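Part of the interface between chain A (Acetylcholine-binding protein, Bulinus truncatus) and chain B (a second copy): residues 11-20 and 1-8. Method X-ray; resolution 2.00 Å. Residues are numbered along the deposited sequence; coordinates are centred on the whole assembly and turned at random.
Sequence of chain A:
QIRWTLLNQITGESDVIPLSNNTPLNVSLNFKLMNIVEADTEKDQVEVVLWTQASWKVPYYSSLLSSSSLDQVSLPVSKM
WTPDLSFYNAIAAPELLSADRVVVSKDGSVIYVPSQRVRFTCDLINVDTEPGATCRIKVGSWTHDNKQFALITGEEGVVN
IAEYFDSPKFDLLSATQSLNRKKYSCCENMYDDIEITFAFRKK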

# COMPACT_ATOMS: atom_id res chain seq x y z
N THR A 11 -8.20 -21.58 10.25
CA THR A 11 -7.14 -20.62 10.04
C THR A 11 -5.75 -21.26 10.13
O THR A 11 -4.83 -20.98 9.34
N GLY A 12 -5.58 -22.17 11.08
CA GLY A 12 -4.32 -22.88 11.22
C GLY A 12 -3.89 -23.63 9.99
O GLY A 12 -2.69 -23.77 9.77
N GLU A 13 -4.87 -24.15 9.24
CA GLU A 13 -4.63 -24.91 8.02
C GLU A 13 -4.67 -24.03 6.77
O GLU A 13 -4.55 -24.52 5.66
N SER A 14 -4.83 -22.71 6.95
CA SER A 14 -5.10 -21.85 5.80
C SER A 14 -3.94 -21.70 4.78
O SER A 14 -4.16 -21.20 3.69
N ASP A 15 -2.73 -22.11 5.12
CA ASP A 15 -1.64 -22.08 4.14
C ASP A 15 -1.83 -23.11 3.02
O ASP A 15 -1.24 -22.94 1.97
N VAL A 16 -2.66 -24.13 3.22
CA VAL A 16 -2.66 -25.29 2.32
C VAL A 16 -4.05 -25.58 1.74
O VAL A 16 -5.05 -25.49 2.43
N ILE A 17 -4.12 -25.92 0.46
CA ILE A 17 -5.40 -26.21 -0.15
C ILE A 17 -6.05 -27.32 0.67
O ILE A 17 -5.37 -28.27 1.05
N PRO A 18 -7.33 -27.19 1.00
CA PRO A 18 -8.02 -28.21 1.79
C PRO A 18 -8.50 -29.36 0.94
O PRO A 18 -9.56 -29.29 0.33
N LEU A 19 -7.72 -30.43 0.92
CA LEU A 19 -8.12 -31.63 0.20
C LEU A 19 -8.56 -32.74 1.16
O LEU A 19 -8.26 -32.71 2.36
N SER A 20 -9.32 -33.69 0.61
CA SER A 20 -9.55 -35.00 1.26
C SER A 20 -9.45 -36.07 0.18
O SER A 20 -9.83 -35.81 -0.98
N GLN B 1 -2.36 -32.12 6.59
CA GLN B 1 -1.99 -32.61 5.22
C GLN B 1 -0.47 -32.53 4.93
O GLN B 1 0.02 -33.10 3.95
N ILE B 2 0.26 -31.81 5.79
CA ILE B 2 1.73 -31.79 5.78
C ILE B 2 2.31 -31.99 7.21
O ILE B 2 1.57 -31.96 8.20
N ARG B 3 3.61 -32.20 7.34
CA ARG B 3 4.22 -32.19 8.67
C ARG B 3 4.24 -30.76 9.20
O ARG B 3 5.26 -30.09 9.08
N TRP B 4 3.11 -30.32 9.76
CA TRP B 4 2.91 -28.93 10.20
C TRP B 4 3.94 -28.39 11.18
O TRP B 4 4.27 -27.19 11.15
N THR B 5 4.40 -29.25 12.07
CA THR B 5 5.41 -28.88 13.07
C THR B 5 6.77 -28.56 12.45
O THR B 5 7.55 -27.76 13.02
N LEU B 6 7.09 -29.23 11.33
CA LEU B 6 8.32 -28.93 10.58
C LEU B 6 8.21 -27.51 10.02
O LEU B 6 9.15 -26.71 10.11
N LEU B 7 7.05 -27.21 9.45
CA LEU B 7 6.78 -25.90 8.89
C LEU B 7 7.03 -24.80 9.91
O LEU B 7 7.37 -23.69 9.54
N ASN B 8 6.89 -25.10 11.20
CA ASN B 8 7.27 -24.12 12.22
C ASN B 8 8.77 -23.94 12.38
O ASN B 8 9.21 -22.87 12.81

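Side-chain packing between A:Thr11–A:Ser20, which leaves the end of a helix through a type I turn (A:Glu13 to A:Val16) into an extended loop, and the N-terminal B:Gln1–B:Asn8 of the second copy; together the two stretches bury 397 Å². Polar contacts: the one side chain that hydrogen-bonds between the two stretches is B:Gln1, whose CA-to-CB bond points toward chain A. Its chi1 lies between wells at -21°, followed by chi2 t and chi3 -51°, and this carries the amide to the backbone of A:Leu19, where it is held at both ends. A:Leu19 N donates to B:Gln1 OE1 at 3.3 Å, almost linearly (177°), while B:Gln1 NE2 donates to A:Leu19 O at 2.8 Å with a more bent angle of 130°. Because the partner is main chain, the pairing does not depend on the A:Leu19 side chain (m, t), which leaves sideways. The fit has a cost: B:Gln1 OE1 also lies 2.7 Å from A:Ile17 O, a close approach of two acceptors that is not a hydrogen bond. B:Gln1 OE1 further touches A:Val16 CG1 at 3.7 Å. Apolar contacts: A:Val16 (t) is buried and points toward chain B, with its two methyls meeting different neighbours. While CG1 faces the glutamine amide, A:Val16 CG2 packs at 3.8 Å against B:Ile2 CD1 and at 3.8 Å against B:Trp4 CH2. B:Ile2 (p, t) sets out sideways, but its extended chain brings the terminal methyl nearer to the valine. A:Ile17 (t, t) and A:Pro18 point away and contribute little. Around the indole: B:Trp4 (m, chi2 101°) points its CA-to-CB bond toward chain A and sets its six-membered ring against the turn. B:Trp4 CH2 lies 3.7 Å from A:Glu13 CA, and B:Trp4 CZ3 lies 3.7 Å from A:Gly12 O, so much of this contact is with backbone. The A:Glu13 side chain (m, t) starts sideways and runs past the indole, its CG 4.1 Å from B:Trp4 CZ2; its carboxylate finds a hydrogen bond just outside the two stretches. A:Asp15 (m) points toward chain B and places OD2 at the ring edge, 4.3 Å from B:Trp4 CZ3, and 4.2 Å from CD2 of B:Leu7 (t, p), three residues on from the tryptophan. Within chain A, A:Ser14 (p) points away from the chain B stretch, and its OG donates to A:Thr11 O at 2.7 Å, tying the turn back to the helix end.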

# COMPACT_ATOMS: atom_id res chain seq x y z
CB THR A 11 -7.32 -19.51 11.05
OG1 THR A 11 -8.65 -18.99 10.90
CG2 THR A 11 -6.38 -18.33 10.72
CB GLU A 13 -5.68 -26.04 7.89
CG GLU A 13 -5.47 -27.11 8.95
CD GLU A 13 -6.34 -28.35 8.81
OE1 GLU A 13 -7.17 -28.41 7.86
OE2 GLU A 13 -6.15 -29.27 9.67
CB SER A 14 -5.58 -20.49 6.28
OG SER A 14 -4.49 -19.85 6.90
CB ASP A 15 -0.27 -22.35 4.79
CG ASP A 15 0.13 -21.29 5.83
OD1 ASP A 15 -0.21 -20.10 5.66
OD2 ASP A 15 0.77 -21.58 6.86
CB VAL A 16 -2.06 -26.54 3.04
CG1 VAL A 16 -2.24 -27.84 2.24
CG2 VAL A 16 -0.57 -26.33 3.32
CB ILE A 17 -5.20 -26.59 -1.63
CG1 ILE A 17 -6.51 -26.64 -2.39
CG2 ILE A 17 -4.35 -27.87 -1.78
CD1 ILE A 17 -6.31 -26.94 -3.86
CB PRO A 18 -9.21 -27.45 2.37
CG PRO A 18 -9.47 -26.35 1.45
CD PRO A 18 -8.22 -26.07 0.67
CB LEU A 19 -6.98 -32.11 -0.67
CG LEU A 19 -6.44 -31.08 -1.65
CD1 LEU A 19 -5.16 -31.60 -2.25
CD2 LEU A 19 -7.43 -30.74 -2.72
CB SER A 20 -10.90 -35.05 2.01
OG SER A 20 -12.01 -34.85 1.15
CB GLN B 1 -2.80 -31.85 4.16
CG GLN B 1 -4.07 -31.20 4.72
CD GLN B 1 -5.17 -31.00 3.67
OE1 GLN B 1 -4.92 -30.43 2.59
NE2 GLN B 1 -6.39 -31.44 3.99
CB ILE B 2 2.22 -30.46 5.14
CG1 ILE B 2 1.68 -29.24 5.92
CG2 ILE B 2 1.80 -30.39 3.68
CD1 ILE B 2 2.16 -27.91 5.39
CB ARG B 3 5.63 -32.78 8.63
CG ARG B 3 6.22 -33.08 9.99
CD ARG B 3 7.22 -34.18 9.93
NE ARG B 3 7.94 -34.42 11.17
CZ ARG B 3 8.96 -35.28 11.27
NH1 ARG B 3 9.34 -35.99 10.20
NH2 ARG B 3 9.59 -35.45 12.43
CB TRP B 4 1.53 -28.74 10.84
CG TRP B 4 0.41 -28.81 9.87
CD1 TRP B 4 -0.42 -29.87 9.62
CD2 TRP B 4 -0.01 -27.76 8.99
NE1 TRP B 4 -1.33 -29.55 8.64
CE2 TRP B 4 -1.10 -28.26 8.23
CE3 TRP B 4 0.44 -26.45 8.76
CZ2 TRP B 4 -1.75 -27.49 7.26
CZ3 TRP B 4 -0.20 -25.68 7.79
CH2 TRP B 4 -1.30 -26.21 7.06
CB THR B 5 5.60 -29.99 14.10
OG1 THR B 5 5.56 -31.25 13.44
CG2 THR B 5 4.42 -30.05 15.08
CB LEU B 6 8.52 -29.93 9.44
CG LEU B 6 9.71 -29.70 8.48
CD1 LEU B 6 11.04 -29.54 9.23
CD2 LEU B 6 9.77 -30.83 7.51
CB LEU B 7 5.36 -25.85 8.35
CG LEU B 7 4.92 -24.63 7.56
CD1 LEU B 7 5.78 -24.42 6.32
CD2 LEU B 7 3.44 -24.80 7.18
CB ASN B 8 6.63 -24.44 13.58
CG ASN B 8 5.10 -24.23 13.58
OD1 ASN B 8 4.56 -23.36 12.87
ND2 ASN B 8 4.40 -25.03 14.38